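Local coordinates for protein organophosphorus hydrolase (Pseudomonas pseudoalcaligenes, PDB 4LE6) that is a two-zinc hydrolase of the metallo-beta-lactamase superfamily that probably cleaves organophosphate triesters as an aryldialkylphosphatase, at residues G246-N251 with Q274-I279; I279-A284 with Q308-V313. All coordinates share one frame; numbering follows the deposited sequence.

Contact 1: residues G246-N251 with Q274-I279; sequences GDILLN and QSRQRI. With ZN (zinc ion), chain J; ZN (zinc ion), chain K.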
ATOM      1  N   GLY A 246     -12.554  -3.413 -13.203  1.00 18.32           N
ATOM      2  CA  GLY A 246     -13.297  -4.584 -12.813  1.00 18.58           C
ATOM      3  C   GLY A 246     -12.368  -5.780 -12.647  1.00 19.68           C
ATOM      4  O   GLY A 246     -11.324  -5.693 -11.997  1.00 22.31           O
ATOM      5  N   ASP A 247     -12.765  -6.896 -13.241  1.00 19.50           N
ATOM      6  CA  ASP A 247     -12.094  -8.172 -13.085  1.00 21.13           C
ATOM      7  C   ASP A 247     -11.228  -8.560 -14.298  1.00 24.20           C
ATOM      8  O   ASP A 247     -11.159  -9.736 -14.674  1.00 22.85           O
ATOM      9  CB  ASP A 247     -13.145  -9.248 -12.795  1.00 20.82           C
ATOM     10  CG  ASP A 247     -13.661  -9.186 -11.364  1.00 22.96           C
ATOM     11  OD1 ASP A 247     -13.438  -8.156 -10.696  1.00 20.02           O
ATOM     12  OD2 ASP A 247     -14.296 -10.166 -10.916  1.00 20.55           O
ATOM     13  N   ILE A 248     -10.554  -7.574 -14.886  1.00 23.90           N
ATOM     14  CA  ILE A 248      -9.542  -7.817 -15.928  1.00 25.24           C
ATOM     15  C   ILE A 248      -8.536  -8.864 -15.482  1.00 26.17           C
ATOM     16  O   ILE A 248      -8.065  -9.679 -16.270  1.00 26.42           O
ATOM     17  CB  ILE A 248      -8.759  -6.515 -16.242  1.00 26.70           C
ATOM     18  CG1 ILE A 248      -9.700  -5.475 -16.843  1.00 28.59           C
ATOM     19  CG2 ILE A 248      -7.554  -6.786 -17.172  1.00 27.34           C
ATOM     20  CD1 ILE A 248     -10.514  -5.979 -18.055  1.00 30.79           C
ATOM     21  N   LEU A 249      -8.196  -8.851 -14.205  1.00 24.98           N
ATOM     22  CA  LEU A 249      -7.414  -9.945 -13.681  1.00 28.22           C
ATOM     23  C   LEU A 249      -7.681 -10.097 -12.209  1.00 25.24           C
ATOM     24  O   LEU A 249      -8.169  -9.186 -11.543  1.00 24.26           O
ATOM     25  CB  LEU A 249      -5.923  -9.800 -13.989  1.00 32.36           C
ATOM     26  CG  LEU A 249      -5.139  -8.607 -13.457  1.00 31.63           C
ATOM     27  CD1 LEU A 249      -4.529  -8.915 -12.087  1.00 27.53           C
ATOM     28  CD2 LEU A 249      -4.055  -8.253 -14.459  1.00 29.88           C
ATOM     29  N   LEU A 250      -7.389 -11.294 -11.747  1.00 23.08           N
ATOM     30  CA  LEU A 250      -7.748 -11.750 -10.428  1.00 29.86           C
ATOM     31  C   LEU A 250      -6.536 -11.931  -9.522  1.00 29.31           C
ATOM     32  O   LEU A 250      -6.684 -11.938  -8.310  1.00 27.96           O
ATOM     33  CB  LEU A 250      -8.445 -13.092 -10.565  1.00 38.16           C
ATOM     34  CG  LEU A 250      -9.678 -13.275  -9.693  1.00 52.75           C
ATOM     35  CD1 LEU A 250     -10.938 -12.941 -10.492  1.00 53.28           C
ATOM     36  CD2 LEU A 250      -9.679 -14.696  -9.184  1.00 64.60           C
ATOM     37  N   ASN A 251      -5.353 -12.107 -10.107  1.00 27.36           N
ATOM     38  CA  ASN A 251      -4.142 -12.348  -9.316  1.00 25.58           C
ATOM     39  C   ASN A 251      -2.968 -11.555  -9.863  1.00 23.31           C
ATOM     40  O   ASN A 251      -2.436 -11.875 -10.929  1.00 22.38           O
ATOM     41  CB  ASN A 251      -3.814 -13.840  -9.302  1.00 23.51           C
ATOM     42  CG  ASN A 251      -2.695 -14.192  -8.324  1.00 27.99           C
ATOM     43  OD1 ASN A 251      -1.661 -13.525  -8.276  1.00 26.93           O
ATOM     44  ND2 ASN A 251      -2.902 -15.244  -7.538  1.00 32.00           N
ATOM     45  N   GLN A 274      -8.133 -12.310 -24.158  1.00 29.38           N
ATOM     46  CA  GLN A 274      -7.986 -11.275 -25.196  1.00 28.96           C
ATOM     47  C   GLN A 274      -8.230  -9.840 -24.669  1.00 27.38           C
ATOM     48  O   GLN A 274      -7.424  -8.891 -24.893  1.00 27.16           O
ATOM     49  CB  GLN A 274      -8.936 -11.568 -26.359  1.00 33.54           C
ATOM     50  CG  GLN A 274      -8.737 -10.655 -27.569  1.00 37.76           C
ATOM     51  CD  GLN A 274      -9.772 -10.884 -28.678  1.00 47.17           C
ATOM     52  OE1 GLN A 274     -10.867 -11.392 -28.429  1.00 56.89           O
ATOM     53  NE2 GLN A 274      -9.430 -10.495 -29.901  1.00 44.32           N
ATOM     54  N   SER A 275      -9.327  -9.677 -23.940  1.00 29.40           N
ATOM     55  CA  SER A 275      -9.624  -8.376 -23.332  1.00 33.27           C
ATOM     56  C   SER A 275      -8.529  -7.961 -22.349  1.00 32.59           C
ATOM     57  O   SER A 275      -8.104  -6.802 -22.323  1.00 32.56           O
ATOM     58  CB  SER A 275     -10.964  -8.434 -22.614  1.00 34.82           C
ATOM     59  OG  SER A 275     -11.963  -8.804 -23.534  1.00 33.46           O
ATOM     60  N   ARG A 276      -8.060  -8.904 -21.540  1.00 31.68           N
ATOM     61  CA  ARG A 276      -6.961  -8.595 -20.612  1.00 28.83           C
ATOM     62  C   ARG A 276      -5.692  -8.129 -21.354  1.00 27.70           C
ATOM     63  O   ARG A 276      -5.106  -7.092 -21.015  1.00 27.25           O
ATOM     64  CB  ARG A 276      -6.635  -9.802 -19.741  1.00 29.04           C
ATOM     65  CG  ARG A 276      -5.395  -9.605 -18.851  1.00 26.36           C
ATOM     66  CD  ARG A 276      -5.308 -10.654 -17.745  1.00 25.85           C
ATOM     67  NE  ARG A 276      -5.447 -12.019 -18.254  1.00 28.74           N
ATOM     68  CZ  ARG A 276      -6.549 -12.754 -18.158  1.00 27.59           C
ATOM     69  NH1 ARG A 276      -6.568 -13.975 -18.655  1.00 31.40           N
ATOM     70  NH2 ARG A 276      -7.640 -12.284 -17.578  1.00 24.02           N
ATOM     71  N   GLN A 277      -5.274  -8.883 -22.370  1.00 27.97           N
ATOM     72  CA  GLN A 277      -4.100  -8.489 -23.163  1.00 30.60           C
ATOM     73  C   GLN A 277      -4.252  -7.076 -23.732  1.00 30.93           C
ATOM     74  O   GLN A 277      -3.338  -6.223 -23.617  1.00 29.58           O
ATOM     75  CB  GLN A 277      -3.878  -9.482 -24.291  1.00 32.71           C
ATOM     76  CG  GLN A 277      -3.371 -10.834 -23.807  1.00 35.20           C
ATOM     77  CD  GLN A 277      -1.863 -10.863 -23.559  1.00 42.49           C
ATOM     78  OE1 GLN A 277      -1.208  -9.822 -23.450  1.00 42.57           O
ATOM     79  NE2 GLN A 277      -1.308 -12.068 -23.469  1.00 46.85           N
ATOM     80  N   ARG A 278      -5.422  -6.809 -24.313  1.00 30.09           N
ATOM     81  CA  ARG A 278      -5.673  -5.502 -24.912  0.74 29.73           C
ATOM     82  C   ARG A 278      -5.656  -4.376 -23.880  1.00 27.27           C
ATOM     83  O   ARG A 278      -5.010  -3.321 -24.083  1.00 25.76           O
ATOM     84  CB  ARG A 278      -7.015  -5.507 -25.634  0.74 31.69           C
ATOM     85  CG  ARG A 278      -7.405  -4.166 -26.209  0.74 33.16           C
ATOM     86  CD  ARG A 278      -8.540  -4.311 -27.210  0.74 35.03           C
ATOM     87  NE  ARG A 278      -9.754  -4.832 -26.578  0.74 33.83           N
ATOM     88  CZ  ARG A 278     -10.639  -4.091 -25.921  0.74 32.10           C
ATOM     89  NH1 ARG A 278     -11.709  -4.663 -25.389  0.74 35.32           N
ATOM     90  NH2 ARG A 278     -10.468  -2.784 -25.793  0.74 28.65           N
ATOM     91  N   ILE A 279      -6.384  -4.577 -22.789  1.00 26.39           N
ATOM     92  CA  ILE A 279      -6.487  -3.552 -21.758  1.00 23.36           C
ATOM     93  C   ILE A 279      -5.122  -3.304 -21.099  1.00 23.58           C
ATOM     94  O   ILE A 279      -4.776  -2.165 -20.764  1.00 22.77           O
ATOM     95  CB  ILE A 279      -7.544  -3.945 -20.706  1.00 23.62           C
ATOM     96  CG1 ILE A 279      -8.953  -3.949 -21.336  1.00 28.40           C
ATOM     97  CG2 ILE A 279      -7.514  -2.995 -19.493  1.00 23.31           C
ATOM     98  CD1 ILE A 279      -9.400  -2.615 -21.925  1.00 31.71           C
TER
HETATM   99 ZN    ZN J 405     -16.118 -11.379 -11.401  1.00 24.94          ZN
HETATM  100 ZN    ZN K 406     -14.831 -10.062  -8.848  1.00 20.50          ZN
HETATM  101  O   HOH W   1     -15.886 -11.487  -9.284  1.00 14.52           O
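R276 reaches from helix 269-286 to the loop that follows strand 240-246 and donates a hydrogen bond from NH2 to the backbone O of I248, 2.9 Å long and nearly straight at 166°. The oxygen lies at the edge of the guanidinium and almost exactly in its plane, while the donor is tilted 21° from the carbonyl plane. A bend at chi3 (51°) folds the arginine chain so that NH2 turns back to this carbonyl. NE donates to the carbonyl oxygen of P259 and NH1 also has a partner outside the two segments, so all three nitrogens are engaged, which should restrict rotation of the group.

Apolar contacts flank the bond. CG2 of I248 packs against CG of R276 at 3.9 Å, the two chains running alongside each other with opposite headings. The CG1 branch of I248 ends in CD1, 4.2 Å from I279 CG1; separately, L249 CB rests on R276 CD.

Metal bonds are made by the residue just before I248: OD2 of D247 bridges the zinc ions, 2.2 Å from that of chain J and 2.1 Å from that of chain K, and a water bridges them too. With H139, H141, D143, H144, H226 and H294 completing the ligands, this is the dinuclear zinc centre of the metallo-beta-lactamase fold.

Contact 2: residues I279-A284 with Q308-V313; sequences ILAEAA and QGYAWV
Y310 lays one face of its ring over L280, whose CB sits 3.9 Å from the ring centroid and only 10° off the normal, a CH-pi contact centred on the ring. L280 CD1 extends the touch to CD1 of Y310. The edge of the same ring receives the methyl of A284, with CB 3.9 Å from CE2. At the far end, the phenol OH lies against A281, 3.4 Å from its CA and 3.5 Å from its CB, without a hydrogen bond to the helix segment.

The tyrosine is brought here by its first torsion (chi1 -62°), which sets CG beside the backbone N and carries the ring out from the strand onto one turn of the helix. That turn is held by the backbone bond from A284 N to L280 O, which keeps L280 and A284, one turn apart, on the same side of the helix. The axes of the two short segments, helix 279-284 and strand 310-313, pass 10.1 Å apart at 58°, a distance spanned by the aromatic side chain.

Farther out, L280 also packs on F256, P259 and W245, and the backbone of Y310 is hydrogen-bonded to F256. V303 of the neighbouring strand 300-305 touches Y310 as well. Between the two segments the contact is therefore carried by dispersion and CH-pi attraction, with the hydroxyl lying against A281 and no hydrogen bond or salt bridge between them.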
ATOM      1  N   ILE A 279      -6.384  -4.577 -22.789  1.00 26.39           N
ATOM      2  CA  ILE A 279      -6.487  -3.552 -21.758  1.00 23.36           C
ATOM      3  C   ILE A 279      -5.122  -3.304 -21.099  1.00 23.58           C
ATOM      4  O   ILE A 279      -4.776  -2.165 -20.764  1.00 22.77           O
ATOM      5  CB  ILE A 279      -7.544  -3.945 -20.706  1.00 23.62           C
ATOM      6  CG1 ILE A 279      -8.953  -3.949 -21.336  1.00 28.40           C
ATOM      7  CG2 ILE A 279      -7.514  -2.995 -19.493  1.00 23.31           C
ATOM      8  CD1 ILE A 279      -9.400  -2.615 -21.925  1.00 31.71           C
ATOM      9  N   LEU A 280      -4.342  -4.361 -20.895  1.00 26.79           N
ATOM     10  CA  LEU A 280      -3.036  -4.177 -20.264  1.00 23.28           C
ATOM     11  C   LEU A 280      -2.158  -3.382 -21.213  1.00 25.11           C
ATOM     12  O   LEU A 280      -1.489  -2.415 -20.800  1.00 25.11           O
ATOM     13  CB  LEU A 280      -2.381  -5.518 -19.938  1.00 23.96           C
ATOM     14  CG  LEU A 280      -2.950  -6.274 -18.739  1.00 24.73           C
ATOM     15  CD1 LEU A 280      -2.349  -7.677 -18.701  1.00 24.02           C
ATOM     16  CD2 LEU A 280      -2.675  -5.523 -17.433  1.00 24.56           C
ATOM     17  N   ALA A 281      -2.174  -3.767 -22.489  1.00 26.79           N
ATOM     18  CA  ALA A 281      -1.374  -3.051 -23.477  1.00 26.82           C
ATOM     19  C   ALA A 281      -1.735  -1.557 -23.495  1.00 28.27           C
ATOM     20  O   ALA A 281      -0.846  -0.694 -23.460  1.00 28.27           O
ATOM     21  CB  ALA A 281      -1.560  -3.662 -24.850  1.00 27.20           C
ATOM     22  N   GLU A 282      -3.039  -1.258 -23.522  1.00 28.44           N
ATOM     23  CA  GLU A 282      -3.510   0.130 -23.543  1.00 27.28           C
ATOM     24  C   GLU A 282      -3.147   0.901 -22.267  1.00 26.61           C
ATOM     25  O   GLU A 282      -2.702   2.053 -22.324  1.00 27.41           O
ATOM     26  CB  GLU A 282      -5.036   0.155 -23.746  1.00 30.45           C
ATOM     27  CG  GLU A 282      -5.712   1.474 -23.427  1.00 50.22           C
ATOM     28  CD  GLU A 282      -7.197   1.463 -23.762  1.00 62.81           C
ATOM     29  OE1 GLU A 282      -7.758   0.361 -23.973  1.00 61.52           O
ATOM     30  OE2 GLU A 282      -7.801   2.558 -23.816  1.00 68.84           O
ATOM     31  N   ALA A 283      -3.364   0.283 -21.116  1.00 25.05           N
ATOM     32  CA  ALA A 283      -3.038   0.930 -19.848  1.00 24.58           C
ATOM     33  C   ALA A 283      -1.543   1.238 -19.784  1.00 27.11           C
ATOM     34  O   ALA A 283      -1.134   2.316 -19.327  1.00 27.23           O
ATOM     35  CB  ALA A 283      -3.423   0.033 -18.691  1.00 22.10           C
ATOM     36  N   ALA A 284      -0.719   0.295 -20.235  1.00 26.09           N
ATOM     37  CA  ALA A 284       0.734   0.506 -20.209  1.00 27.42           C
ATOM     38  C   ALA A 284       1.147   1.610 -21.183  1.00 31.13           C
ATOM     39  O   ALA A 284       1.967   2.480 -20.858  1.00 26.53           O
ATOM     40  CB  ALA A 284       1.483  -0.791 -20.549  1.00 26.64           C
ATOM     41  N   GLN A 308       8.720  -9.366 -21.230  1.00 46.65           N
ATOM     42  CA  GLN A 308       7.603 -10.291 -21.394  1.00 50.51           C
ATOM     43  C   GLN A 308       6.522  -9.918 -20.382  1.00 40.33           C
ATOM     44  O   GLN A 308       6.815  -9.710 -19.207  1.00 38.99           O
ATOM     45  CB  GLN A 308       8.053 -11.737 -21.180  1.00 60.75           C
ATOM     46  CG  GLN A 308       7.425 -12.719 -22.164  1.00 70.59           C
ATOM     47  CD  GLN A 308       7.367 -14.152 -21.647  1.00 78.06           C
ATOM     48  OE1 GLN A 308       7.206 -14.393 -20.447  1.00 81.67           O
ATOM     49  NE2 GLN A 308       7.484 -15.113 -22.558  1.00 79.36           N
ATOM     50  N   GLY A 309       5.279  -9.810 -20.837  1.00 31.50           N
ATOM     51  CA  GLY A 309       4.181  -9.498 -19.944  1.00 28.93           C
ATOM     52  C   GLY A 309       4.323  -8.108 -19.350  1.00 30.36           C
ATOM     53  O   GLY A 309       4.929  -7.222 -19.963  1.00 28.35           O
ATOM     54  N   TYR A 310       3.786  -7.931 -18.144  1.00 25.92           N
ATOM     55  CA  TYR A 310       3.611  -6.612 -17.547  1.00 25.30           C
ATOM     56  C   TYR A 310       3.955  -6.646 -16.068  1.00 25.66           C
ATOM     57  O   TYR A 310       4.208  -7.712 -15.515  1.00 25.55           O
ATOM     58  CB  TYR A 310       2.156  -6.135 -17.726  1.00 24.23           C
ATOM     59  CG  TYR A 310       1.767  -5.999 -19.186  1.00 24.89           C
ATOM     60  CD1 TYR A 310       1.313  -7.096 -19.909  1.00 25.50           C
ATOM     61  CD2 TYR A 310       1.889  -4.786 -19.848  1.00 25.05           C
ATOM     62  CE1 TYR A 310       0.981  -6.983 -21.264  1.00 26.38           C
ATOM     63  CE2 TYR A 310       1.561  -4.670 -21.208  1.00 25.87           C
ATOM     64  CZ  TYR A 310       1.118  -5.776 -21.901  1.00 26.39           C
ATOM     65  OH  TYR A 310       0.788  -5.680 -23.231  1.00 29.97           O
ATOM     66  N   ALA A 311       3.965  -5.473 -15.441  1.00 25.06           N
ATOM     67  CA  ALA A 311       4.149  -5.357 -14.002  1.00 25.63           C
ATOM     68  C   ALA A 311       3.159  -4.330 -13.466  1.00 24.00           C
ATOM     69  O   ALA A 311       2.806  -3.378 -14.166  1.00 26.59           O
ATOM     70  CB  ALA A 311       5.573  -4.949 -13.667  1.00 30.44           C
ATOM     71  N   TRP A 312       2.712  -4.542 -12.233  1.00 22.65           N
ATOM     72  CA  TRP A 312       1.810  -3.633 -11.527  1.00 23.75           C
ATOM     73  C   TRP A 312       2.648  -2.751 -10.616  1.00 22.69           C
ATOM     74  O   TRP A 312       3.519  -3.257  -9.920  1.00 25.50           O
ATOM     75  CB  TRP A 312       0.854  -4.459 -10.680  1.00 24.37           C
ATOM     76  CG  TRP A 312      -0.053  -3.684  -9.776  1.00 22.67           C
ATOM     77  CD1 TRP A 312      -0.144  -3.789  -8.414  1.00 23.41           C
ATOM     78  CD2 TRP A 312      -1.043  -2.720 -10.169  1.00 18.61           C
ATOM     79  NE1 TRP A 312      -1.116  -2.925  -7.938  1.00 21.62           N
ATOM     80  CE2 TRP A 312      -1.676  -2.262  -8.996  1.00 18.87           C
ATOM     81  CE3 TRP A 312      -1.446  -2.189 -11.398  1.00 20.08           C
ATOM     82  CZ2 TRP A 312      -2.690  -1.303  -9.019  1.00 18.43           C
ATOM     83  CZ3 TRP A 312      -2.458  -1.227 -11.413  1.00 22.64           C
ATOM     84  CH2 TRP A 312      -3.061  -0.804 -10.235  1.00 21.87           C
ATOM     85  N   VAL A 313       2.407  -1.444 -10.651  1.00 22.02           N
ATOM     86  CA  VAL A 313       3.112  -0.502  -9.800  1.00 21.57           C
ATOM     87  C   VAL A 313       2.082   0.218  -8.946  1.00 23.00           C
ATOM     88  O   VAL A 313       1.355   1.087  -9.440  1.00 23.55           O
ATOM     89  CB  VAL A 313       3.940   0.511 -10.609  1.00 23.05           C
ATOM     90  CG1 VAL A 313       4.686   1.463  -9.662  1.00 23.11           C
ATOM     91  CG2 VAL A 313       4.939  -0.222 -11.489  1.00 25.84           C
TER

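From the N-terminal side, the chain leaves strand 240-246 through the zinc-binding loop 246-251, passes helix 252-255 and the short strand 262-263, and returns on helix 269-286, where contact 1 closes this excursion. The same helix then opens contact 2, whose loop runs through strands 289-292 and 300-305 before it closes at edge strand 310-314. The two closures follow in series, neither nested nor crossed, and meet at I279. Their centres lie 10 Å apart, with L249 and L280 in packing contact between them. Helix 269-286 thus ties the metal-site loop, through its middle, to strand 310-314, outermost within this chain in the sheet that holds 240-246, through the residues that follow.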